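Local structure of putative glucarate dehydratase (Pseudomonas fluorescens, 4IT1) at residues A74-L77 with A78-Q82; K413-D416 with Q417-C421; V429-M432 with Q433-K436. The protein probably catalyses the magnesium-dependent dehydration of D-glucarate to 5-dehydro-4-deoxy-D-glucarate, as a member of the mandelate racemase/muconate lactonizing enzyme family. All blocks are in the same frame, centred on the assembly; numbering follows the deposited sequence.

Contact 1 (A74-L77 with A78-Q82)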
loop_
_atom_site.group_PDB
_atom_site.type_symbol
_atom_site.label_atom_id
_atom_site.label_comp_id
_atom_site.label_asym_id
_atom_site.label_seq_id
_atom_site.Cartn_x
_atom_site.Cartn_y
_atom_site.Cartn_z
ATOM N N ALA A 74 10.854 -11.976 26.235
ATOM C CA ALA A 74 12.297 -12.145 26.078
ATOM C C ALA A 74 12.784 -12.271 24.621
ATOM O O ALA A 74 13.693 -11.544 24.233
ATOM C CB ALA A 74 12.806 -13.291 26.948
ATOM N N PRO A 75 12.180 -13.171 23.806
ATOM C CA PRO A 75 12.663 -13.345 22.421
ATOM C C PRO A 75 12.491 -12.115 21.517
ATOM O O PRO A 75 13.292 -11.915 20.594
ATOM C CB PRO A 75 11.807 -14.500 21.890
ATOM C CG PRO A 75 11.370 -15.238 23.106
ATOM C CD PRO A 75 11.136 -14.165 24.130
ATOM N N ALA A 76 11.452 -11.316 21.769
ATOM C CA ALA A 76 11.234 -10.074 21.023
ATOM C C ALA A 76 12.323 -9.050 21.359
ATOM O O ALA A 76 12.987 -8.520 20.458
ATOM C CB ALA A 76 9.850 -9.509 21.309
ATOM N N LEU A 77 12.513 -8.803 22.657
ATOM C CA LEU A 77 13.596 -7.948 23.157
ATOM C C LEU A 77 14.929 -8.279 22.503
ATOM O O LEU A 77 15.605 -7.397 21.972
ATOM C CB LEU A 77 13.732 -8.090 24.677
ATOM C CG LEU A 77 12.623 -7.507 25.549
ATOM C CD1 LEU A 77 12.644 -8.139 26.929
ATOM C CD2 LEU A 77 12.757 -5.995 25.642
ATOM N N ALA A 78 15.286 -9.560 22.544
ATOM C CA ALA A 78 16.540 -10.061 21.989
ATOM C C ALA A 78 16.718 -9.636 20.539
ATOM O O ALA A 78 17.816 -9.268 20.123
ATOM C CB ALA A 78 16.595 -11.577 22.111
ATOM N N ILE A 79 15.623 -9.687 19.782
ATOM C CA ILE A 79 15.615 -9.261 18.385
ATOM C C ILE A 79 15.762 -7.737 18.274
ATOM O O ILE A 79 16.602 -7.245 17.523
ATOM C CB ILE A 79 14.349 -9.771 17.650
ATOM C CG1 ILE A 79 14.407 -11.300 17.460
ATOM C CG2 ILE A 79 14.156 -9.056 16.318
ATOM C CD1 ILE A 79 15.456 -11.797 16.476
ATOM N N GLN A 80 14.952 -7.006 19.036
ATOM C CA GLN A 80 15.029 -5.543 19.083
ATOM C C GLN A 80 16.456 -5.086 19.419
ATOM O O GLN A 80 17.020 -4.236 18.723
ATOM C CB GLN A 80 14.015 -4.976 20.094
ATOM C CG GLN A 80 12.549 -5.211 19.731
ATOM C CD GLN A 80 11.602 -4.902 20.879
ATOM O OE1 GLN A 80 11.790 -3.923 21.602
ATOM N NE2 GLN A 80 10.576 -5.736 21.054
ATOM N N GLN A 81 17.039 -5.677 20.463
ATOM C CA GLN A 81 18.414 -5.376 20.881
ATOM C C GLN A 81 19.430 -5.612 19.760
ATOM O O GLN A 81 20.251 -4.745 19.467
ATOM C CB GLN A 81 18.796 -6.193 22.119
ATOM C CG GLN A 81 18.209 -5.688 23.428
ATOM C CD GLN A 81 19.044 -6.082 24.640
ATOM O OE1 GLN A 81 19.827 -7.035 24.595
ATOM N NE2 GLN A 81 18.880 -5.341 25.732
ATOM N N GLN A 82 19.358 -6.786 19.136
ATOM C CA GLN A 82 20.212 -7.138 17.992
ATOM C C GLN A 82 20.179 -6.083 16.883
ATOM O O GLN A 82 21.224 -5.694 16.355
ATOM C CB GLN A 82 19.787 -8.493 17.418
ATOM C CG GLN A 82 20.216 -9.709 18.229
ATOM C CD GLN A 82 21.347 -10.486 17.585
ATOM O OE1 GLN A 82 21.265 -11.706 17.433
ATOM N NE2 GLN A 82 22.411 -9.785 17.199
#
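The flat group here is the carboxamide of Q80, which turns back along the helix so that its NE2 meets the CB methyl of A76 at 3.9 Å, while the A76 carbonyl oxygen lies against the stem, 3.4 Å from Q80 CG. This is an i to i+4 contact in the opening turns of helix 74-87, the first helix after the three-stranded antiparallel sheet of the N-terminal domain. CG of Q80 stands beside its own backbone N (chi1 -65°) and the chain beyond is extended, which carries the amide past A76 towards the sheet. There both polar ends are satisfied: OE1 bonds to S54 OG and NE2 to the carbonyl oxygen of Y71. A glutamine suits this buried place because one amide offers an acceptor and a donor together; a leucine here would probably leave S54 OG and the Y71 carbonyl without these partners. A76 suits its own position by being small, since its methyl lets the longer chain lie close. P75 belongs in a first turn, where its lack of an N-H costs no helical bond, and its oxygen receives a weak bond from I79 N at 3.3 Å while also lying 3.4 Å from I79 CG1. The other backbone bonds are stronger: Q80 N to A76 O is 2.9 Å and A78 N to A74 O is 3.1 Å. Q81 N meets L77 O at 2.7 Å, with an N-H...O angle of 175°.

Contact 2 (K413-D416 with Q417-C421)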
loop_
_atom_site.group_PDB
_atom_site.type_symbol
_atom_site.label_atom_id
_atom_site.label_comp_id
_atom_site.label_asym_id
_atom_site.label_seq_id
_atom_site.Cartn_x
_atom_site.Cartn_y
_atom_site.Cartn_z
ATOM N N LYS A 413 11.088 3.817 36.376
ATOM C CA LYS A 413 10.279 3.154 37.402
ATOM C C LYS A 413 9.683 1.832 36.916
ATOM O O LYS A 413 9.767 0.815 37.611
ATOM C CB LYS A 413 9.157 4.075 37.894
ATOM C CG LYS A 413 8.413 3.550 39.116
ATOM C CD LYS A 413 7.285 4.471 39.552
ATOM C CE LYS A 413 6.081 4.361 38.628
ATOM N NZ LYS A 413 4.945 5.205 39.090
ATOM N N LEU A 414 9.076 1.856 35.731
ATOM C CA LEU A 414 8.441 0.663 35.173
ATOM C C LEU A 414 9.457 -0.341 34.594
ATOM O O LEU A 414 9.162 -1.530 34.489
ATOM C CB LEU A 414 7.333 1.037 34.172
ATOM C CG LEU A 414 6.089 1.739 34.750
ATOM C CD1 LEU A 414 5.125 2.153 33.646
ATOM C CD2 LEU A 414 5.361 0.910 35.809
ATOM N N HIS A 415 10.650 0.145 34.249
ATOM C CA HIS A 415 11.791 -0.718 33.934
ATOM C C HIS A 415 12.234 -1.511 35.172
ATOM O O HIS A 415 12.639 -2.670 35.055
ATOM C CB HIS A 415 12.956 0.118 33.397
ATOM C CG HIS A 415 14.199 -0.670 33.116
ATOM N ND1 HIS A 415 14.642 -0.928 31.838
ATOM C CD2 HIS A 415 15.097 -1.247 33.949
ATOM C CE1 HIS A 415 15.760 -1.630 31.894
ATOM N NE2 HIS A 415 16.055 -1.840 33.164
ATOM N N ASP A 416 12.164 -0.878 36.346
ATOM C CA ASP A 416 12.495 -1.538 37.609
ATOM C C ASP A 416 11.453 -2.602 37.947
ATOM O O ASP A 416 11.797 -3.683 38.426
ATOM C CB ASP A 416 12.605 -0.521 38.754
ATOM C CG ASP A 416 13.768 0.443 38.580
ATOM O OD1 ASP A 416 14.698 0.133 37.802
ATOM O OD2 ASP A 416 13.746 1.514 39.224
ATOM N N GLN A 417 10.179 -2.286 37.696
ATOM C CA GLN A 417 9.090 -3.235 37.955
ATOM C C GLN A 417 9.198 -4.426 37.008
ATOM O O GLN A 417 8.736 -5.527 37.325
ATOM C CB GLN A 417 7.709 -2.575 37.851
ATOM C CG GLN A 417 6.613 -3.363 38.566
ATOM C CD GLN A 417 5.266 -2.645 38.642
ATOM O OE1 GLN A 417 4.528 -2.804 39.614
ATOM N NE2 GLN A 417 4.936 -1.863 37.614
ATOM N N TYR A 418 9.819 -4.198 35.854
ATOM C CA TYR A 418 10.145 -5.271 34.928
ATOM C C TYR A 418 11.155 -6.210 35.569
ATOM O O TYR A 418 10.936 -7.425 35.626
ATOM C CB TYR A 418 10.687 -4.703 33.616
ATOM C CG TYR A 418 11.291 -5.727 32.682
ATOM C CD1 TYR A 418 10.480 -6.524 31.869
ATOM C CD2 TYR A 418 12.677 -5.894 32.599
ATOM C CE1 TYR A 418 11.029 -7.463 31.006
ATOM C CE2 TYR A 418 13.236 -6.830 31.741
ATOM C CZ TYR A 418 12.406 -7.611 30.948
ATOM O OH TYR A 418 12.946 -8.537 30.093
ATOM N N LEU A 419 12.244 -5.630 36.072
ATOM C CA LEU A 419 13.361 -6.393 36.633
ATOM C C LEU A 419 12.954 -7.264 37.817
ATOM O O LEU A 419 13.504 -8.342 38.018
ATOM C CB LEU A 419 14.501 -5.451 37.033
ATOM C CG LEU A 419 15.269 -4.736 35.910
ATOM C CD1 LEU A 419 16.098 -3.593 36.474
ATOM C CD2 LEU A 419 16.154 -5.683 35.109
ATOM N N THR A 420 11.958 -6.810 38.566
ATOM C CA THR A 420 11.575 -7.446 39.822
ATOM C C THR A 420 10.326 -8.343 39.750
ATOM O O THR A 420 10.023 -9.053 40.713
ATOM C CB THR A 420 11.357 -6.383 40.921
ATOM O OG1 THR A 420 10.320 -5.486 40.511
ATOM C CG2 THR A 420 12.642 -5.584 41.176
ATOM N N CYS A 421 9.593 -8.317 38.634
ATOM C CA CYS A 421 8.328 -9.070 38.564
ATOM C C CYS A 421 8.537 -10.567 38.356
ATOM O O CYS A 421 7.706 -11.373 38.773
ATOM C CB CYS A 421 7.373 -8.502 37.505
ATOM S SG CYS A 421 7.965 -8.636 35.805
#
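H415 and L419, one turn apart on helix 408-421, meet through the CD2 side of the imidazole: L419 CD1 lies 3.6 Å from H415 CD2, approaching the ring at a slant. The imidazole gets there because H415 CG is anti to the backbone N (chi1 177°), and the leucine supplies a branched apolar end to cover its carbon. A second pair, L414 and Q417, runs side by side, with the L414 CD2 methyl 3.3 Å from Q417 NE2. The third side-chain contact is polar: T420 OG1 donates to D416 O at 3.1 Å, made possible by its chi1 of 60°, which places the hydroxyl between the backbone N and carbonyl carbon. The same oxygen also takes a weak bond from T420 N, so threonine grips one carbonyl with two groups.

Beneath these lies the helical ladder, in which Q417 N reaches K413 O at 3.1 Å and L419 N reaches H415 O at 3.2 Å, and Y418 N bonds to L414 O. Farther out, strands 25-36 and 50-60 of the N-terminal domain receive the buried face, with L414 on I33 and Y418 on P32 and L52, a setting that suits large apolar and aromatic groups. The Q417 amide is positioned by A34 O and E379 OE2, both accepting from NE2. R424 forms a cation-pi contact with the Y418 ring and bonds through NH2 to L419 O.

Chemically, the Q417 amide nitrogen, with two N-H groups, can serve a neutral carbonyl and a carboxylate at once, and the nearby E379 charge would probably polarise it; the carbonyl and pi electrons gathered round R424 would probably stabilise its positive charge.

Contact 3 (V429-M432 with Q433-K436)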
loop_
_atom_site.group_PDB
_atom_site.type_symbol
_atom_site.label_atom_id
_atom_site.label_comp_id
_atom_site.label_asym_id
_atom_site.label_seq_id
_atom_site.Cartn_x
_atom_site.Cartn_y
_atom_site.Cartn_z
ATOM N N VAL A 429 -1.487 -19.689 30.326
ATOM C CA VAL A 429 -1.764 -21.105 30.559
ATOM C C VAL A 429 -1.134 -21.570 31.873
ATOM O O VAL A 429 -1.830 -22.136 32.718
ATOM C CB VAL A 429 -1.297 -22.010 29.391
ATOM C CG1 VAL A 429 -1.769 -23.440 29.612
ATOM C CG2 VAL A 429 -1.806 -21.491 28.056
ATOM N N ARG A 430 0.172 -21.339 32.041
ATOM C CA ARG A 430 0.812 -21.615 33.332
ATOM C C ARG A 430 0.076 -20.885 34.453
ATOM O O ARG A 430 -0.244 -21.473 35.492
ATOM C CB ARG A 430 2.288 -21.218 33.330
ATOM C CG ARG A 430 3.044 -21.785 34.529
ATOM C CD ARG A 430 4.552 -21.880 34.304
ATOM N NE ARG A 430 4.944 -22.733 33.168
ATOM C CZ ARG A 430 4.687 -24.039 33.059
ATOM N NH1 ARG A 430 5.096 -24.701 31.988
ATOM N NH2 ARG A 430 4.002 -24.684 33.998
ATOM N N GLN A 431 -0.219 -19.607 34.217
ATOM C CA GLN A 431 -0.876 -18.786 35.220
ATOM C C GLN A 431 -2.198 -19.393 35.652
ATOM O O GLN A 431 -2.470 -19.472 36.845
ATOM C CB GLN A 431 -1.051 -17.346 34.722
ATOM C CG GLN A 431 -1.537 -16.359 35.781
ATOM C CD GLN A 431 -0.592 -16.224 36.970
ATOM O OE1 GLN A 431 0.634 -16.310 36.836
ATOM N NE2 GLN A 431 -1.165 -16.004 38.144
ATOM N N MET A 432 -3.011 -19.852 34.698
ATOM C CA MET A 432 -4.280 -20.496 35.060
ATOM C C MET A 432 -4.062 -21.768 35.881
ATOM O O MET A 432 -4.937 -22.153 36.671
ATOM C CB MET A 432 -5.159 -20.773 33.828
ATOM C CG MET A 432 -6.535 -21.369 34.129
ATOM S SD MET A 432 -7.624 -20.444 35.258
ATOM C CE MET A 432 -8.337 -19.267 34.130
ATOM N N GLN A 433 -2.899 -22.409 35.708
ATOM C CA GLN A 433 -2.615 -23.677 36.390
ATOM C C GLN A 433 -2.491 -23.502 37.910
ATOM O O GLN A 433 -2.612 -24.466 38.662
ATOM C CB GLN A 433 -1.392 -24.389 35.778
ATOM C CG GLN A 433 -1.747 -25.201 34.532
ATOM C CD GLN A 433 -0.556 -25.670 33.702
ATOM O OE1 GLN A 433 0.604 -25.406 34.019
ATOM N NE2 GLN A 433 -0.854 -26.366 32.610
ATOM N N ARG A 434 -2.292 -22.261 38.353
ATOM C CA ARG A 434 -2.227 -21.955 39.783
ATOM C C ARG A 434 -3.600 -21.971 40.455
ATOM O O ARG A 434 -3.696 -22.126 41.674
ATOM C CB ARG A 434 -1.502 -20.636 40.022
ATOM C CG ARG A 434 -0.054 -20.635 39.554
ATOM C CD ARG A 434 0.342 -19.250 39.091
ATOM N NE ARG A 434 1.682 -18.870 39.532
ATOM C CZ ARG A 434 1.944 -18.150 40.623
ATOM N NH1 ARG A 434 0.961 -17.722 41.408
ATOM N NH2 ARG A 434 3.201 -17.858 40.934
ATOM N N TYR A 435 -4.658 -21.842 39.662
ATOM C CA TYR A 435 -6.030 -21.891 40.185
ATOM C C TYR A 435 -6.635 -23.263 39.940
ATOM O O TYR A 435 -7.359 -23.798 40.782
ATOM C CB TYR A 435 -6.927 -20.838 39.513
ATOM C CG TYR A 435 -6.431 -19.409 39.582
ATOM C CD1 TYR A 435 -5.422 -18.954 38.729
ATOM C CD2 TYR A 435 -6.997 -18.498 40.482
ATOM C CE1 TYR A 435 -4.973 -17.644 38.783
ATOM C CE2 TYR A 435 -6.552 -17.183 40.544
ATOM C CZ TYR A 435 -5.547 -16.760 39.693
ATOM O OH TYR A 435 -5.112 -15.453 39.750
ATOM N N LYS A 436 -6.365 -23.809 38.756
ATOM C CA LYS A 436 -6.891 -25.111 38.375
ATOM C C LYS A 436 -5.689 -25.939 37.940
ATOM O O LYS A 436 -5.189 -25.767 36.826
ATOM C CB LYS A 436 -7.928 -24.986 37.250
ATOM C CG LYS A 436 -8.928 -23.845 37.420
ATOM C CD LYS A 436 -10.009 -23.848 36.346
ATOM C CE LYS A 436 -10.674 -22.479 36.250
ATOM N NZ LYS A 436 -12.033 -22.529 35.641
HETATM O O HOH W 1 -3.883 -14.454 37.941
#
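M432 and Y435 form a Met-aromatic contact at the end of helix 428-433: SD lies 5.2 Å from the ring centroid and 48° off the ring normal, an oblique approach. With CG anti to the backbone N and bends further out, the methionine runs alongside K436, whose CE comes within 3.8 Å of SD; a flexible thioether suits this double duty, touching an aromatic and an aliphatic chain together. Q431 bends back at chi2 so that its end meets R434 and lies near Y435. The amide and the R434 guanidinium are tilted about 25° to each other as the side chains cross, but the touch is made by R434 CD, 3.7 Å from Q431 NE2. Against the Y435 ring the same amide is steeply turned, by 71°, and a water accepts from Q431 NE2 at 3.1 Å; its link to Y435 OH is too short to be trusted. That hydroxyl also bonds to V178 N. The backbone turns under these groups, M432 O accepting from both Y435 N and K436 N, the latter at 3.0 Å.

Q431 packs on I46 and E48, and M432 on L41, in the connection between strands 25-36 and 50-60, which in this superfamily typically closes over the active site. W439 also covers M432, whose side chain is about 11 Å from that of K215, the predicted proton acceptor at the end of barrel strand 212-215.

From the N terminus, the chain first lays down strands 25-36, 50-60 and 65-70, then forms contact 1 in the helix that follows. It returns much later, after the barrel, to make contact 2 in helix 408-421 and contact 3 in helix 428-433 and the turn beyond it. Each contact lies within one continuous stretch and closes no loop, and the three are in series, neither nesting nor crossing. Contacts 1 and 2 meet in space, L77 CD1 lying 3.2 Å from Y418 OH, and share strands 25-36 and 50-60. Contact 3 stands apart, its nearest atoms about 8 Å from contact 2. R424, between the last two helices, bonds with both A74 and L419.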